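Local coordinates for BAT-2 beta-lactamase (Bacillus atrophaeus, PDB 6W5G), which hydrolyses the lactam ring of beta-lactam antibiotics as a class D beta-lactamase (EC 3.5.2.6), at residues F108-R113 against M121-I126; N82-L87 against P192-V197. All coordinates share one frame; numbering follows the deposited sequence.

From the N terminus, the first of the four segments, 82-87, lies on helix 81-88, just after carboxylated Lys79, and supplies one half of contact 2. The chain next runs through the loop holding 108-113, forms the short strand 115-116 and helix 117-122, and at 121-126 turns back on that loop, so contact 1 closes a tight excursion with seven residues between its segments. Only after a further run of helices does 192-197 return to helix 81-88 and close the longer loop of contact 2, within which contact 1 lies; the two do not cross. Contact 2 joins two helices through a buried interface, contact 1 pins a surface loop, and Met121 CE meets Ala83 CB at 4.1 Å.

Contact 1: residues F108-R113 against M121-I126; sequences FESWNR and MRDSVI. With EDO (1,2-ethanediol), chain E.
Trp111 lies across the turn Asp123-Val125 and meets it with both the edge and a face of its indole. At the edge, Trp111 NE1 donates to Asp123 O (3.2 Å, N-H...O angle 147°), and the oxygen sits close to the ring plane. Over one face of the five-membered ring of Trp111 stands Val125 CA, 4.0 Å from its centroid, in a CH-pi contact, while Val125 CG2 packs on Trp111 CD1 at 3.7 Å. The opposite face receives Phe108, which comes down edge-first with CD2 offset toward the indole rim, so the ring is covered from both sides. Trp111 CG stands anti to its own carbonyl carbon (chi1 -69°), and the ring so placed carries CH2 to Ile126 CD1, 3.8 Å away.

The carboxylate of Asp123 forms a salt bridge with Arg113, NH2 to OD2 3.1 Å. The guanidinium and carboxylate planes stand 74° apart and the pair meets through one nitrogen and one oxygen, while Ser110 O lies over one guanidinium face. A water held 2.8 Å from Ser110 OG bonds weakly to Asp123 O.

The turn is a Schellman motif ending helix 117-122, with Ser124 as its positive-phi residue and Val125 as N-cap of helix 126-136. Ser124-Val125-Ile126 probably corresponds to the Ser-X-Val motif of class D enzymes, with Ile126 in the valine place, consistent with the hydrogen bond between Ser124 OG and Lys214 NZ, on strand 209-217. Trp127, at the start of helix 126-136, hydrogen-bonds through NE1 to Trp111 O, tying the loop to that helix as well.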
loop_
_atom_site.group_PDB
_atom_site.type_symbol
_atom_site.label_atom_id
_atom_site.label_comp_id
_atom_site.label_asym_id
_atom_site.label_seq_id
_atom_site.Cartn_x
_atom_site.Cartn_y
_atom_site.Cartn_z
ATOM N N PHE A 108 -11.758 -15.660 4.866
ATOM C CA PHE A 108 -12.175 -14.495 5.638
ATOM C C PHE A 108 -13.620 -14.145 5.327
ATOM O O PHE A 108 -14.004 -14.047 4.155
ATOM C CB PHE A 108 -11.269 -13.293 5.363
ATOM C CG PHE A 108 -9.856 -13.496 5.814
ATOM C CD1 PHE A 108 -9.511 -13.332 7.146
ATOM C CD2 PHE A 108 -8.877 -13.861 4.912
ATOM C CE1 PHE A 108 -8.207 -13.525 7.569
ATOM C CE2 PHE A 108 -7.568 -14.059 5.326
ATOM C CZ PHE A 108 -7.234 -13.889 6.658
ATOM N N GLU A 109 -14.411 -13.942 6.385
ATOM C CA GLU A 109 -15.835 -13.683 6.202
ATOM C C GLU A 109 -16.069 -12.466 5.314
ATOM O O GLU A 109 -16.982 -12.464 4.479
ATOM C CB GLU A 109 -16.504 -13.507 7.563
ATOM C CG GLU A 109 -17.999 -13.260 7.495
ATOM C CD GLU A 109 -18.606 -12.959 8.858
ATOM O OE1 GLU A 109 -17.842 -12.781 9.834
ATOM O OE2 GLU A 109 -19.848 -12.884 8.947
ATOM N N SER A 110 -15.242 -11.428 5.465
ATOM C CA SER A 110 -15.454 -10.204 4.703
ATOM C C SER A 110 -15.305 -10.430 3.207
ATOM O O SER A 110 -15.837 -9.643 2.415
ATOM C CB SER A 110 -14.487 -9.115 5.160
ATOM O OG SER A 110 -13.150 -9.500 4.909
ATOM N N TRP A 111 -14.603 -11.490 2.806
ATOM C CA TRP A 111 -14.416 -11.800 1.395
ATOM C C TRP A 111 -15.633 -12.466 0.769
ATOM O O TRP A 111 -15.738 -12.499 -0.464
ATOM C CB TRP A 111 -13.237 -12.758 1.244
ATOM C CG TRP A 111 -11.901 -12.160 1.549
ATOM C CD1 TRP A 111 -11.631 -10.880 1.971
ATOM C CD2 TRP A 111 -10.640 -12.819 1.439
ATOM N NE1 TRP A 111 -10.275 -10.712 2.123
ATOM C CE2 TRP A 111 -9.644 -11.887 1.808
ATOM C CE3 TRP A 111 -10.253 -14.109 1.070
ATOM C CZ2 TRP A 111 -8.288 -12.204 1.810
ATOM C CZ3 TRP A 111 -8.906 -14.424 1.079
ATOM C CH2 TRP A 111 -7.942 -13.475 1.448
ATOM N N ASN A 112 -16.549 -12.993 1.580
ATOM C CA ASN A 112 -17.644 -13.832 1.084
ATOM C C ASN A 112 -18.916 -13.019 0.822
ATOM O O ASN A 112 -19.982 -13.279 1.382
ATOM C CB ASN A 112 -17.907 -14.982 2.049
ATOM C CG ASN A 112 -16.685 -15.868 2.235
ATOM O OD1 ASN A 112 -15.936 -16.113 1.287
ATOM N ND2 ASN A 112 -16.483 -16.361 3.453
ATOM N N ARG A 113 -18.783 -12.037 -0.066
ATOM C CA ARG A 113 -19.888 -11.183 -0.482
ATOM C C ARG A 113 -19.456 -10.423 -1.730
ATOM O O ARG A 113 -18.275 -10.403 -2.088
ATOM C CB ARG A 113 -20.310 -10.216 0.628
ATOM C CG ARG A 113 -19.229 -9.233 1.074
ATOM C CD ARG A 113 -19.811 -8.243 2.094
ATOM N NE ARG A 113 -18.855 -7.220 2.508
ATOM C CZ ARG A 113 -18.314 -7.148 3.724
ATOM N NH1 ARG A 113 -18.633 -8.040 4.655
ATOM N NH2 ARG A 113 -17.454 -6.179 4.011
ATOM N N MET A 121 -10.315 -3.098 -1.936
ATOM C CA MET A 121 -9.097 -2.536 -1.363
ATOM C C MET A 121 -9.197 -2.472 0.156
ATOM O O MET A 121 -8.293 -2.922 0.869
ATOM C CB MET A 121 -8.787 -1.159 -1.956
ATOM C CG MET A 121 -7.562 -0.523 -1.302
ATOM S SD MET A 121 -6.972 0.958 -2.116
ATOM C CE MET A 121 -6.278 0.257 -3.619
ATOM N N ARG A 122 -10.303 -1.929 0.669
ATOM C CA ARG A 122 -10.467 -1.759 2.112
ATOM C C ARG A 122 -10.340 -3.087 2.858
ATOM O O ARG A 122 -9.697 -3.155 3.916
ATOM C CB ARG A 122 -11.820 -1.101 2.381
ATOM C CG ARG A 122 -12.182 -0.968 3.841
ATOM C CD ARG A 122 -13.526 -0.243 3.974
ATOM N NE ARG A 122 -13.425 1.162 3.577
ATOM C CZ ARG A 122 -14.465 1.944 3.305
ATOM N NH1 ARG A 122 -15.701 1.460 3.375
ATOM N NH2 ARG A 122 -14.270 3.212 2.957
ATOM N N ASP A 123 -10.929 -4.152 2.318
ATOM C CA ASP A 123 -10.921 -5.454 2.966
ATOM C C ASP A 123 -9.909 -6.422 2.369
ATOM O O ASP A 123 -9.955 -7.614 2.692
ATOM C CB ASP A 123 -12.318 -6.072 2.957
ATOM C CG ASP A 123 -13.245 -5.430 3.973
ATOM O OD1 ASP A 123 -12.750 -5.029 5.043
ATOM O OD2 ASP A 123 -14.466 -5.358 3.718
ATOM N N SER A 124 -8.995 -5.939 1.523
ATOM C CA SER A 124 -7.947 -6.780 0.924
ATOM C C SER A 124 -8.532 -8.049 0.302
ATOM O O SER A 124 -8.068 -9.169 0.548
ATOM C CB SER A 124 -6.862 -7.142 1.939
ATOM O OG SER A 124 -6.182 -6.002 2.407
ATOM N N VAL A 125 -9.559 -7.866 -0.526
ATOM C CA VAL A 125 -10.277 -8.988 -1.118
ATOM C C VAL A 125 -9.534 -9.438 -2.361
ATOM O O VAL A 125 -9.763 -8.919 -3.463
ATOM C CB VAL A 125 -11.734 -8.612 -1.430
ATOM C CG1 VAL A 125 -12.500 -9.839 -1.914
ATOM C CG2 VAL A 125 -12.366 -8.020 -0.193
ATOM N N ILE A 126 -8.637 -10.411 -2.175
ATOM C CA ILE A 126 -7.714 -10.822 -3.228
ATOM C C ILE A 126 -8.464 -11.244 -4.486
ATOM O O ILE A 126 -8.050 -10.916 -5.607
ATOM C CB ILE A 126 -6.791 -11.937 -2.704
ATOM C CG1 ILE A 126 -5.888 -11.407 -1.582
ATOM C CG2 ILE A 126 -5.967 -12.548 -3.840
ATOM C CD1 ILE A 126 -5.122 -12.490 -0.859
HETATM C C1 EDO E . -3.556 -7.504 4.084
HETATM O O1 EDO E . -4.211 -6.354 3.551
HETATM C C2 EDO E . -2.993 -7.136 5.446
HETATM O O2 EDO E . -4.040 -6.820 6.371
HETATM O O HOH W 1 -10.787 -8.255 5.856
#

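Contact 2: residues N82-L87 against P192-V197; sequences NALIGL and PIMKTV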
loop_
_atom_site.group_PDB
_atom_site.type_symbol
_atom_site.label_atom_id
_atom_site.label_comp_id
_atom_site.label_asym_id
_atom_site.label_seq_id
_atom_site.Cartn_x
_atom_site.Cartn_y
_atom_site.Cartn_z
ATOM N N ASN A 82 -2.252 -1.831 -8.842
ATOM C CA ASN A 82 -3.213 -2.626 -9.598
ATOM C C ASN A 82 -4.475 -1.817 -9.879
ATOM O O ASN A 82 -4.979 -1.809 -11.008
ATOM C CB ASN A 82 -3.529 -3.915 -8.824
ATOM C CG ASN A 82 -3.924 -5.080 -9.722
ATOM O OD1 ASN A 82 -3.938 -4.981 -10.952
ATOM N ND2 ASN A 82 -4.241 -6.207 -9.097
ATOM N N ALA A 83 -4.978 -1.100 -8.869
ATOM C CA ALA A 83 -6.169 -0.275 -9.065
ATOM C C ALA A 83 -5.913 0.848 -10.067
ATOM O O ALA A 83 -6.768 1.141 -10.912
ATOM C CB ALA A 83 -6.646 0.293 -7.726
ATOM N N LEU A 84 -4.748 1.498 -9.984
ATOM C CA LEU A 84 -4.430 2.562 -10.937
ATOM C C LEU A 84 -4.434 2.031 -12.364
ATOM O O LEU A 84 -5.047 2.625 -13.264
ATOM C CB LEU A 84 -3.061 3.161 -10.612
ATOM C CG LEU A 84 -2.934 3.969 -9.320
ATOM C CD1 LEU A 84 -1.458 4.168 -8.982
ATOM C CD2 LEU A 84 -3.640 5.303 -9.447
ATOM N N ILE A 85 -3.766 0.896 -12.578
ATOM C CA ILE A 85 -3.677 0.303 -13.907
ATOM C C ILE A 85 -5.050 -0.153 -14.382
ATOM O O ILE A 85 -5.443 0.098 -15.526
ATOM C CB ILE A 85 -2.658 -0.853 -13.905
ATOM C CG1 ILE A 85 -1.246 -0.330 -13.615
ATOM C CG2 ILE A 85 -2.697 -1.610 -15.238
ATOM C CD1 ILE A 85 -0.280 -1.413 -13.161
ATOM N N GLY A 86 -5.799 -0.832 -13.508
ATOM C CA GLY A 86 -7.108 -1.333 -13.901
ATOM C C GLY A 86 -8.077 -0.230 -14.282
ATOM O O GLY A 86 -8.838 -0.363 -15.249
ATOM N N LEU A 87 -8.070 0.874 -13.531
ATOM C CA LEU A 87 -8.886 2.015 -13.929
ATOM C C LEU A 87 -8.375 2.624 -15.224
ATOM O O LEU A 87 -9.166 2.957 -16.113
ATOM C CB LEU A 87 -8.899 3.066 -12.828
ATOM C CG LEU A 87 -9.689 2.670 -11.586
ATOM C CD1 LEU A 87 -9.343 3.589 -10.445
ATOM C CD2 LEU A 87 -11.181 2.733 -11.875
ATOM N N PRO A 192 -7.572 12.332 -12.305
ATOM C CA PRO A 192 -8.746 11.837 -11.566
ATOM C C PRO A 192 -8.621 10.392 -11.127
ATOM O O PRO A 192 -9.166 10.026 -10.079
ATOM C CB PRO A 192 -9.920 12.068 -12.533
ATOM C CG PRO A 192 -9.295 12.390 -13.853
ATOM C CD PRO A 192 -7.955 12.966 -13.582
ATOM N N ILE A 193 -7.898 9.561 -11.881
ATOM C CA ILE A 193 -7.686 8.181 -11.455
ATOM C C ILE A 193 -6.830 8.135 -10.195
ATOM O O ILE A 193 -7.109 7.373 -9.258
ATOM C CB ILE A 193 -7.086 7.356 -12.605
ATOM C CG1 ILE A 193 -8.152 7.111 -13.673
ATOM C CG2 ILE A 193 -6.518 6.035 -12.090
ATOM C CD1 ILE A 193 -7.629 6.417 -14.905
ATOM N N MET A 194 -5.785 8.956 -10.141
ATOM C CA MET A 194 -4.964 9.009 -8.937
ATOM C C MET A 194 -5.750 9.551 -7.749
ATOM O O MET A 194 -5.607 9.048 -6.632
ATOM C CB MET A 194 -3.702 9.824 -9.198
ATOM C CG MET A 194 -2.747 9.077 -10.111
ATOM S SD MET A 194 -1.180 9.899 -10.448
ATOM C CE MET A 194 -1.676 11.219 -11.556
ATOM N N LYS A 195 -6.598 10.565 -7.971
ATOM C CA LYS A 195 -7.454 11.044 -6.890
ATOM C C LYS A 195 -8.373 9.935 -6.384
ATOM O O LYS A 195 -8.549 9.774 -5.171
ATOM C CB LYS A 195 -8.273 12.255 -7.344
ATOM C CG LYS A 195 -7.460 13.517 -7.644
ATOM C CD LYS A 195 -6.757 14.071 -6.403
ATOM C CE LYS A 195 -6.348 15.543 -6.568
ATOM N NZ LYS A 195 -5.371 15.770 -7.684
ATOM N N THR A 196 -8.963 9.155 -7.301
ATOM C CA THR A 196 -9.879 8.085 -6.909
ATOM C C THR A 196 -9.171 7.026 -6.072
ATOM O O THR A 196 -9.684 6.592 -5.031
ATOM C CB THR A 196 -10.493 7.449 -8.158
ATOM O OG1 THR A 196 -11.310 8.414 -8.828
ATOM C CG2 THR A 196 -11.347 6.229 -7.791
ATOM N N VAL A 197 -7.992 6.585 -6.519
ATOM C CA VAL A 197 -7.287 5.533 -5.797
ATOM C C VAL A 197 -6.820 6.043 -4.441
ATOM O O VAL A 197 -6.897 5.329 -3.436
ATOM C CB VAL A 197 -6.137 4.957 -6.646
ATOM C CG1 VAL A 197 -5.281 3.998 -5.806
ATOM C CG2 VAL A 197 -6.708 4.230 -7.877
#
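Leu84, Leu87, Ile193 and Val197 meet through branched aliphatic groups, so the interface between these segments contains no ring face or edge; among the aromatic residues around it, Phe178 and Phe189 touch Leu84 and Tyr129 touches Ala83, all from outside the two segments. The centre of the contact is Val197 CG2, which sits among three side chains of helix 81-88. Leu84 CD2 lies 3.6 Å from Val197 CG2, the two side chains crossing at about a right angle, and Leu87, which runs past Val197 in the opposite direction, brings CD1 to 3.7 Å from Val197 CG2, with Ala83 CB farther off. Val197 CG1 is anti to the backbone N (chi1 172°), which leaves CG2 as the branch that does the touching.

One turn earlier, Ile193 lies alongside Leu87, the two running in opposite directions, with CG2 3.9 Å from Leu87 CB. The same methyl rests near Leu84 O. Leu84 CD2 has three neighbours across the interface: Val197 CG2, Met194 CG at 3.9 Å and Ile193 CG2.

The helix axes approach to 9.7 Å, with their directions 140° apart, an antiparallel but strongly inclined crossing. Methyl and methylene groups supply nearly all of this mostly buried interface, so its cohesion should come from dispersion and from exclusion of water, with shape rather than bond direction setting how the helix that follows carboxylated Lys79 lies against helix 191-200.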